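Signal recognition particle receptor subunit beta (Mus musculus, PDB 2FH5) binds GTP as a subunit of the signal recognition particle receptor, which directs nascent secretory proteins to the endoplasmic reticulum membrane. Local coordinates at residues 24-28 and 42-46; 132-137 and 185-189. One frame throughout, in Å; residues are numbered along the deposited sequence.

Contact 1: residues 24-28 and 42-46; sequences FVRLL and SSAIY
Phe24 reaches strand 42-46 with the far end of its ring. With CG anti to the backbone N (chi1 176°), the ring extends from the helix until its CZ lies 3.9 Å from Ser43 C, a carbon that sits in the ring plane at the edge. CE2 of the same ring comes 3.8 Å from Ser42 OG, and Ala44 CB packs near CZ. Leu27 meets Tyr46: its carbonyl O stands at the ring edge, 3.2 Å from Tyr46 CE1, while its CD2 comes 3.9 Å from Tyr46 OH. That hydroxyl is hydrogen-bonded to Glu207 of helix 204-213, which ties down the outer end of the ring. Leu28 divides its two methyls along the strand, CD1 lying 3.7 Å from Ala44 CB and CD2 3.5 Å from Ile45 O. Its CD1 also rests over the centre of one Phe24 face, 3.5 Å above the plane, so the ring is bounded by its own helix as well as by the strand. Cutting Phe24 back to an alanine removes the ring, which is likely to open a gap beside the backbone of Ser43 and leave Leu28 CD1 without the face it lies on. No hydrogen bond joins the two segments; the 321 Å² they bury is held by van der Waals packing. The short axes approach to 9.6 Å at 34°, roughly parallel, as helix 20-29, whose first turn carries the last P-loop residues, lies against the outermost strand within this chain. Another protein chain of the assembly packs on Phe24 and Leu28 and shares backbone hydrogen bonds with Ser43, whose OG bonds to a polar side chain of that neighbour. Strand 55-60 pairs with strand 42-47 and also touches Phe24, while helix 204-213 covers Leu27 and Tyr46.

Contact 2: residues 132-137 and 185-189; sequences SAKLIQ and EFLEC
Ala133 and Glu188 anchor a helix-on-sheet contact at the surface, where the start of helix 133-150 lies on strand 184-188, the outermost strand at one side of the sheet within this chain. The short axes come within 8.4 Å and run 140° apart, closer to antiparallel than to perpendicular. A single hydrogen bond joins the segments at the helix start: Ala133 N donates to Glu188 OE2 over 3.1 Å, nearly straight at 165°. The acceptor is met on its anti side, with the donor a little out of the carboxylate plane. Glu188 runs extended beyond CG, which brings OE2 to the helix while its CG packs 3.5 Å from Ala133 CB. A second bond closes the same turn from within, as Ser132 at the N-cap accepts Leu135 N at its OG, 3.0 Å away. Two first-turn amides are thus satisfied by side chains, and the negative carboxylate would probably interact favourably with the positive end of the helix dipole. One turn farther on, the chemistry becomes apolar. Gln137 CG lies over one face of Phe186, 3.7 Å from the ring centroid and 27° off the normal, a CH-pi contact displaced toward the rim. Its amide is tilted modestly against the ring, and its NE2 is hydrogen-bonded to Glu141. Ile136 CG2 arrives instead at the ring edge, 4.2 Å from Phe186 CE2. Strand 117-123 pairs with strand 184-188 and touches Ala133 through Cys122, while Glu188 also packs on Gln125, one of the GTP-binding residues. Helix 133-150 connects the parallel neighbours 117-123 and 184-188, and its packing on the last strand, beside the nucleotide-binding loops, is characteristic of a beta-alpha-beta crossover in the alpha/beta fold of P-loop GTPases.

Overall arrangement
Both contacts set a helix against one of the two outermost strands of one sheet within this chain: contact 1 uses strand 42-47 and contact 2 strand 184-188, and their centres lie 22 Å apart. Contact 1 is partly buried, with four of its eight touching residues buried; contact 2 is a surface contact with one of seven. Their chemistry differs as well. Contact 1 joins its segments by apolar and aromatic packing without a hydrogen bond across them, whereas contact 2 combines a carboxylate-to-amide bond with a CH-pi contact. The axes run near parallel in contact 1 but nearer antiparallel in contact 2. Another protein chain packs on contact 1 and leaves contact 2 untouched.

Contact 1: residues 24-28 and 42-46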
ATOM      1  N   PHE B  24       2.387  -7.560   0.344  1.00 42.40           N
ATOM      2  CA  PHE B  24       3.271  -7.584  -0.810  1.00 41.11           C
ATOM      3  C   PHE B  24       4.729  -7.623  -0.314  1.00 45.00           C
ATOM      4  O   PHE B  24       5.527  -8.438  -0.783  1.00 48.49           O
ATOM      5  CB  PHE B  24       2.967  -6.326  -1.641  1.00 35.77           C
ATOM      6  CG  PHE B  24       3.842  -6.113  -2.842  1.00 33.38           C
ATOM      7  CD1 PHE B  24       3.621  -6.804  -4.020  1.00 37.79           C
ATOM      8  CD2 PHE B  24       4.809  -5.111  -2.837  1.00 38.88           C
ATOM      9  CE1 PHE B  24       4.345  -6.491  -5.199  1.00 36.75           C
ATOM     10  CE2 PHE B  24       5.540  -4.790  -4.007  1.00 37.43           C
ATOM     11  CZ  PHE B  24       5.302  -5.478  -5.182  1.00 33.76           C
ATOM     12  N   VAL B  25       5.063  -6.761   0.645  1.00 43.56           N
ATOM     13  CA  VAL B  25       6.417  -6.696   1.197  1.00 44.69           C
ATOM     14  C   VAL B  25       6.779  -7.981   1.950  1.00 43.59           C
ATOM     15  O   VAL B  25       7.842  -8.555   1.756  1.00 45.67           O
ATOM     16  CB  VAL B  25       6.571  -5.485   2.166  1.00 42.25           C
ATOM     17  CG1 VAL B  25       7.910  -5.555   2.891  1.00 39.88           C
ATOM     18  CG2 VAL B  25       6.465  -4.184   1.385  1.00 40.95           C
ATOM     19  N   ARG B  26       5.888  -8.406   2.823  1.00 41.03           N
ATOM     20  CA  ARG B  26       6.070  -9.617   3.601  1.00 46.37           C
ATOM     21  C   ARG B  26       6.316 -10.861   2.726  1.00 49.15           C
ATOM     22  O   ARG B  26       7.088 -11.741   3.106  1.00 48.32           O
ATOM     23  CB  ARG B  26       4.831  -9.859   4.447  1.00 48.07           C
ATOM     24  CG  ARG B  26       5.121 -10.556   5.713  1.00 55.68           C
ATOM     25  CD  ARG B  26       5.372  -9.512   6.744  1.00 61.46           C
ATOM     26  NE  ARG B  26       6.462  -9.864   7.641  1.00 66.10           N
ATOM     27  CZ  ARG B  26       6.786  -9.149   8.710  1.00 63.74           C
ATOM     28  NH1 ARG B  26       6.081  -8.056   9.003  1.00 55.38           N
ATOM     29  NH2 ARG B  26       7.831  -9.502   9.455  1.00 59.06           N
ATOM     30  N   LEU B  27       5.650 -10.931   1.571  1.00 44.27           N
ATOM     31  CA  LEU B  27       5.783 -12.062   0.666  1.00 47.60           C
ATOM     32  C   LEU B  27       7.109 -12.048  -0.059  1.00 51.06           C
ATOM     33  O   LEU B  27       7.680 -13.094  -0.351  1.00 56.04           O
ATOM     34  CB  LEU B  27       4.655 -12.069  -0.384  1.00 45.19           C
ATOM     35  CG  LEU B  27       3.286 -12.569   0.085  1.00 49.20           C
ATOM     36  CD1 LEU B  27       2.225 -12.259  -0.938  1.00 47.73           C
ATOM     37  CD2 LEU B  27       3.348 -14.056   0.331  1.00 50.08           C
ATOM     38  N   LEU B  28       7.590 -10.851  -0.348  1.00 51.15           N
ATOM     39  CA  LEU B  28       8.829 -10.675  -1.080  1.00 49.41           C
ATOM     40  C   LEU B  28      10.120 -10.620  -0.251  1.00 50.25           C
ATOM     41  O   LEU B  28      11.189 -10.899  -0.777  1.00 49.87           O
ATOM     42  CB  LEU B  28       8.723  -9.393  -1.916  1.00 46.57           C
ATOM     43  CG  LEU B  28       7.693  -9.363  -3.041  1.00 47.32           C
ATOM     44  CD1 LEU B  28       7.438  -7.936  -3.554  1.00 40.57           C
ATOM     45  CD2 LEU B  28       8.213 -10.253  -4.143  1.00 48.06           C
ATOM     46  N   SER B  42       2.767  -1.252  -7.995  1.00 47.97           N
ATOM     47  CA  SER B  42       4.137  -1.699  -7.882  1.00 46.19           C
ATOM     48  C   SER B  42       4.117  -3.218  -8.154  1.00 48.57           C
ATOM     49  O   SER B  42       3.130  -3.919  -7.900  1.00 44.72           O
ATOM     50  CB  SER B  42       4.759  -1.329  -6.510  1.00 50.92           C
ATOM     51  OG  SER B  42       3.954  -1.631  -5.390  1.00 64.12           O
ATOM     52  N   SER B  43       5.200  -3.727  -8.707  1.00 48.45           N
ATOM     53  CA  SER B  43       5.242  -5.135  -9.060  1.00 48.33           C
ATOM     54  C   SER B  43       6.628  -5.717  -8.824  1.00 48.73           C
ATOM     55  O   SER B  43       7.617  -4.986  -8.785  1.00 46.49           O
ATOM     56  CB  SER B  43       4.879  -5.271 -10.531  1.00 46.90           C
ATOM     57  OG  SER B  43       5.832  -4.580 -11.321  1.00 51.65           O
ATOM     58  N   ALA B  44       6.684  -7.035  -8.671  1.00 47.67           N
ATOM     59  CA  ALA B  44       7.935  -7.738  -8.450  1.00 48.44           C
ATOM     60  C   ALA B  44       7.717  -9.246  -8.605  1.00 52.44           C
ATOM     61  O   ALA B  44       6.596  -9.747  -8.443  1.00 49.20           O
ATOM     62  CB  ALA B  44       8.459  -7.429  -7.078  1.00 48.64           C
ATOM     63  N   ILE B  45       8.796  -9.968  -8.893  1.00 50.67           N
ATOM     64  CA  ILE B  45       8.711 -11.400  -9.093  1.00 50.71           C
ATOM     65  C   ILE B  45       8.715 -12.203  -7.793  1.00 53.39           C
ATOM     66  O   ILE B  45       9.518 -11.964  -6.896  1.00 53.78           O
ATOM     67  CB  ILE B  45       9.860 -11.872  -9.997  1.00 51.18           C
ATOM     68  CG1 ILE B  45       9.617 -11.377 -11.418  1.00 53.55           C
ATOM     69  CG2 ILE B  45       9.959 -13.383  -9.985  1.00 53.54           C
ATOM     70  CD1 ILE B  45      10.824 -11.526 -12.325  1.00 55.53           C
ATOM     71  N   TYR B  46       7.814 -13.173  -7.704  1.00 54.08           N
ATOM     72  CA  TYR B  46       7.719 -14.015  -6.521  1.00 61.21           C
ATOM     73  C   TYR B  46       8.014 -15.486  -6.875  1.00 66.61           C
ATOM     74  O   TYR B  46       7.318 -16.075  -7.698  1.00 65.53           O
ATOM     75  CB  TYR B  46       6.311 -13.888  -5.921  1.00 54.38           C
ATOM     76  CG  TYR B  46       6.038 -14.751  -4.701  1.00 52.64           C
ATOM     77  CD1 TYR B  46       6.626 -14.471  -3.475  1.00 50.61           C
ATOM     78  CD2 TYR B  46       5.162 -15.833  -4.775  1.00 51.24           C
ATOM     79  CE1 TYR B  46       6.346 -15.251  -2.337  1.00 48.76           C
ATOM     80  CE2 TYR B  46       4.874 -16.614  -3.656  1.00 46.81           C
ATOM     81  CZ  TYR B  46       5.465 -16.322  -2.441  1.00 50.61           C
ATOM     82  OH  TYR B  46       5.183 -17.106  -1.338  1.00 50.44           O
TER

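Contact 2: residues 132-137 and 185-189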
ATOM      1  N   SER B 132     -13.606 -13.255  11.865  1.00 50.52           N
ATOM      2  CA  SER B 132     -13.067 -14.427  11.196  1.00 48.41           C
ATOM      3  C   SER B 132     -13.398 -14.412   9.713  1.00 45.89           C
ATOM      4  O   SER B 132     -14.290 -13.674   9.286  1.00 48.30           O
ATOM      5  CB  SER B 132     -13.667 -15.686  11.811  1.00 50.59           C
ATOM      6  OG  SER B 132     -15.030 -15.817  11.428  1.00 52.69           O
ATOM      7  N   ALA B 133     -12.694 -15.240   8.942  1.00 41.67           N
ATOM      8  CA  ALA B 133     -12.933 -15.351   7.508  1.00 47.01           C
ATOM      9  C   ALA B 133     -14.313 -15.975   7.283  1.00 52.80           C
ATOM     10  O   ALA B 133     -14.985 -15.703   6.286  1.00 56.81           O
ATOM     11  CB  ALA B 133     -11.858 -16.195   6.840  1.00 30.88           C
ATOM     12  N   LYS B 134     -14.747 -16.795   8.230  1.00 56.50           N
ATOM     13  CA  LYS B 134     -16.052 -17.429   8.118  1.00 56.49           C
ATOM     14  C   LYS B 134     -17.126 -16.347   8.231  1.00 52.04           C
ATOM     15  O   LYS B 134     -18.023 -16.255   7.386  1.00 50.16           O
ATOM     16  CB  LYS B 134     -16.198 -18.488   9.219  1.00 61.56           C
ATOM     17  CG  LYS B 134     -17.506 -19.265   9.233  1.00 66.97           C
ATOM     18  CD  LYS B 134     -17.368 -20.491  10.151  1.00 73.55           C
ATOM     19  CE  LYS B 134     -18.693 -21.202  10.395  1.00 75.71           C
ATOM     20  NZ  LYS B 134     -19.652 -20.369  11.179  1.00 78.22           N
ATOM     21  N   LEU B 135     -17.026 -15.508   9.256  1.00 51.45           N
ATOM     22  CA  LEU B 135     -17.999 -14.430   9.434  1.00 53.17           C
ATOM     23  C   LEU B 135     -17.948 -13.377   8.312  1.00 52.87           C
ATOM     24  O   LEU B 135     -18.972 -12.797   7.930  1.00 53.71           O
ATOM     25  CB  LEU B 135     -17.790 -13.742  10.776  1.00 54.47           C
ATOM     26  CG  LEU B 135     -18.703 -12.534  11.044  1.00 60.79           C
ATOM     27  CD1 LEU B 135     -20.173 -12.914  10.980  1.00 59.04           C
ATOM     28  CD2 LEU B 135     -18.375 -11.986  12.425  1.00 67.29           C
ATOM     29  N   ILE B 136     -16.762 -13.129   7.774  1.00 52.33           N
ATOM     30  CA  ILE B 136     -16.654 -12.144   6.707  1.00 52.13           C
ATOM     31  C   ILE B 136     -17.339 -12.686   5.452  1.00 50.76           C
ATOM     32  O   ILE B 136     -18.032 -11.940   4.749  1.00 51.06           O
ATOM     33  CB  ILE B 136     -15.167 -11.779   6.467  1.00 50.75           C
ATOM     34  CG1 ILE B 136     -14.729 -10.828   7.585  1.00 46.29           C
ATOM     35  CG2 ILE B 136     -14.957 -11.163   5.074  1.00 39.94           C
ATOM     36  CD1 ILE B 136     -13.241 -10.667   7.687  1.00 49.20           C
ATOM     37  N   GLN B 137     -17.171 -13.981   5.186  1.00 46.92           N
ATOM     38  CA  GLN B 137     -17.814 -14.583   4.027  1.00 49.06           C
ATOM     39  C   GLN B 137     -19.330 -14.482   4.157  1.00 48.25           C
ATOM     40  O   GLN B 137     -20.024 -14.117   3.202  1.00 46.64           O
ATOM     41  CB  GLN B 137     -17.461 -16.055   3.881  1.00 48.98           C
ATOM     42  CG  GLN B 137     -17.954 -16.569   2.551  1.00 57.17           C
ATOM     43  CD  GLN B 137     -17.894 -18.072   2.401  1.00 58.83           C
ATOM     44  OE1 GLN B 137     -16.953 -18.722   2.852  1.00 58.06           O
ATOM     45  NE2 GLN B 137     -18.897 -18.629   1.735  1.00 55.41           N
ATOM     46  N   GLU B 185     -11.807 -18.491  -2.904  1.00 57.42           N
ATOM     47  CA  GLU B 185     -11.468 -19.003  -1.584  1.00 54.42           C
ATOM     48  C   GLU B 185     -11.293 -17.892  -0.579  1.00 53.08           C
ATOM     49  O   GLU B 185     -11.024 -16.746  -0.934  1.00 48.03           O
ATOM     50  CB  GLU B 185     -10.174 -19.784  -1.609  1.00 55.98           C
ATOM     51  CG  GLU B 185     -10.264 -21.120  -2.269  1.00 69.28           C
ATOM     52  CD  GLU B 185      -8.907 -21.769  -2.360  1.00 75.15           C
ATOM     53  OE1 GLU B 185      -8.235 -21.925  -1.304  1.00 74.53           O
ATOM     54  OE2 GLU B 185      -8.518 -22.105  -3.500  1.00 80.71           O
ATOM     55  N   PHE B 186     -11.441 -18.263   0.683  1.00 49.15           N
ATOM     56  CA  PHE B 186     -11.256 -17.351   1.786  1.00 48.40           C
ATOM     57  C   PHE B 186     -10.178 -17.916   2.675  1.00 48.58           C
ATOM     58  O   PHE B 186     -10.104 -19.122   2.862  1.00 54.73           O
ATOM     59  CB  PHE B 186     -12.520 -17.229   2.623  1.00 43.57           C
ATOM     60  CG  PHE B 186     -13.533 -16.277   2.062  1.00 50.59           C
ATOM     61  CD1 PHE B 186     -14.336 -16.645   0.983  1.00 47.27           C
ATOM     62  CD2 PHE B 186     -13.736 -15.029   2.659  1.00 46.37           C
ATOM     63  CE1 PHE B 186     -15.337 -15.792   0.507  1.00 52.01           C
ATOM     64  CE2 PHE B 186     -14.730 -14.170   2.198  1.00 49.71           C
ATOM     65  CZ  PHE B 186     -15.540 -14.554   1.114  1.00 50.86           C
ATOM     66  N   LEU B 187      -9.321 -17.058   3.200  1.00 47.25           N
ATOM     67  CA  LEU B 187      -8.316 -17.516   4.146  1.00 47.63           C
ATOM     68  C   LEU B 187      -8.014 -16.356   5.091  1.00 49.87           C
ATOM     69  O   LEU B 187      -8.455 -15.233   4.854  1.00 52.91           O
ATOM     70  CB  LEU B 187      -7.058 -18.037   3.438  1.00 44.17           C
ATOM     71  CG  LEU B 187      -6.028 -17.234   2.641  1.00 49.89           C
ATOM     72  CD1 LEU B 187      -5.261 -16.268   3.539  1.00 44.49           C
ATOM     73  CD2 LEU B 187      -5.069 -18.224   2.002  1.00 41.25           C
ATOM     74  N   GLU B 188      -7.310 -16.637   6.178  1.00 49.70           N
ATOM     75  CA  GLU B 188      -6.964 -15.608   7.147  1.00 53.50           C
ATOM     76  C   GLU B 188      -5.463 -15.356   7.108  1.00 54.28           C
ATOM     77  O   GLU B 188      -4.687 -16.221   6.691  1.00 58.35           O
ATOM     78  CB  GLU B 188      -7.395 -16.043   8.544  1.00 49.86           C
ATOM     79  CG  GLU B 188      -8.876 -16.338   8.640  1.00 56.49           C
ATOM     80  CD  GLU B 188      -9.280 -16.888  10.000  1.00 61.83           C
ATOM     81  OE1 GLU B 188      -8.515 -17.696  10.562  1.00 64.72           O
ATOM     82  OE2 GLU B 188     -10.367 -16.527  10.504  1.00 66.89           O
ATOM     83  N   CYS B 189      -5.052 -14.157   7.507  1.00 52.78           N
ATOM     84  CA  CYS B 189      -3.632 -13.825   7.524  1.00 51.06           C
ATOM     85  C   CYS B 189      -3.347 -12.560   8.306  1.00 49.98           C
ATOM     86  O   CYS B 189      -4.257 -11.854   8.739  1.00 44.22           O
ATOM     87  CB  CYS B 189      -3.074 -13.682   6.101  1.00 49.80           C
ATOM     88  SG  CYS B 189      -3.805 -12.363   5.105  1.00 53.76           S
TER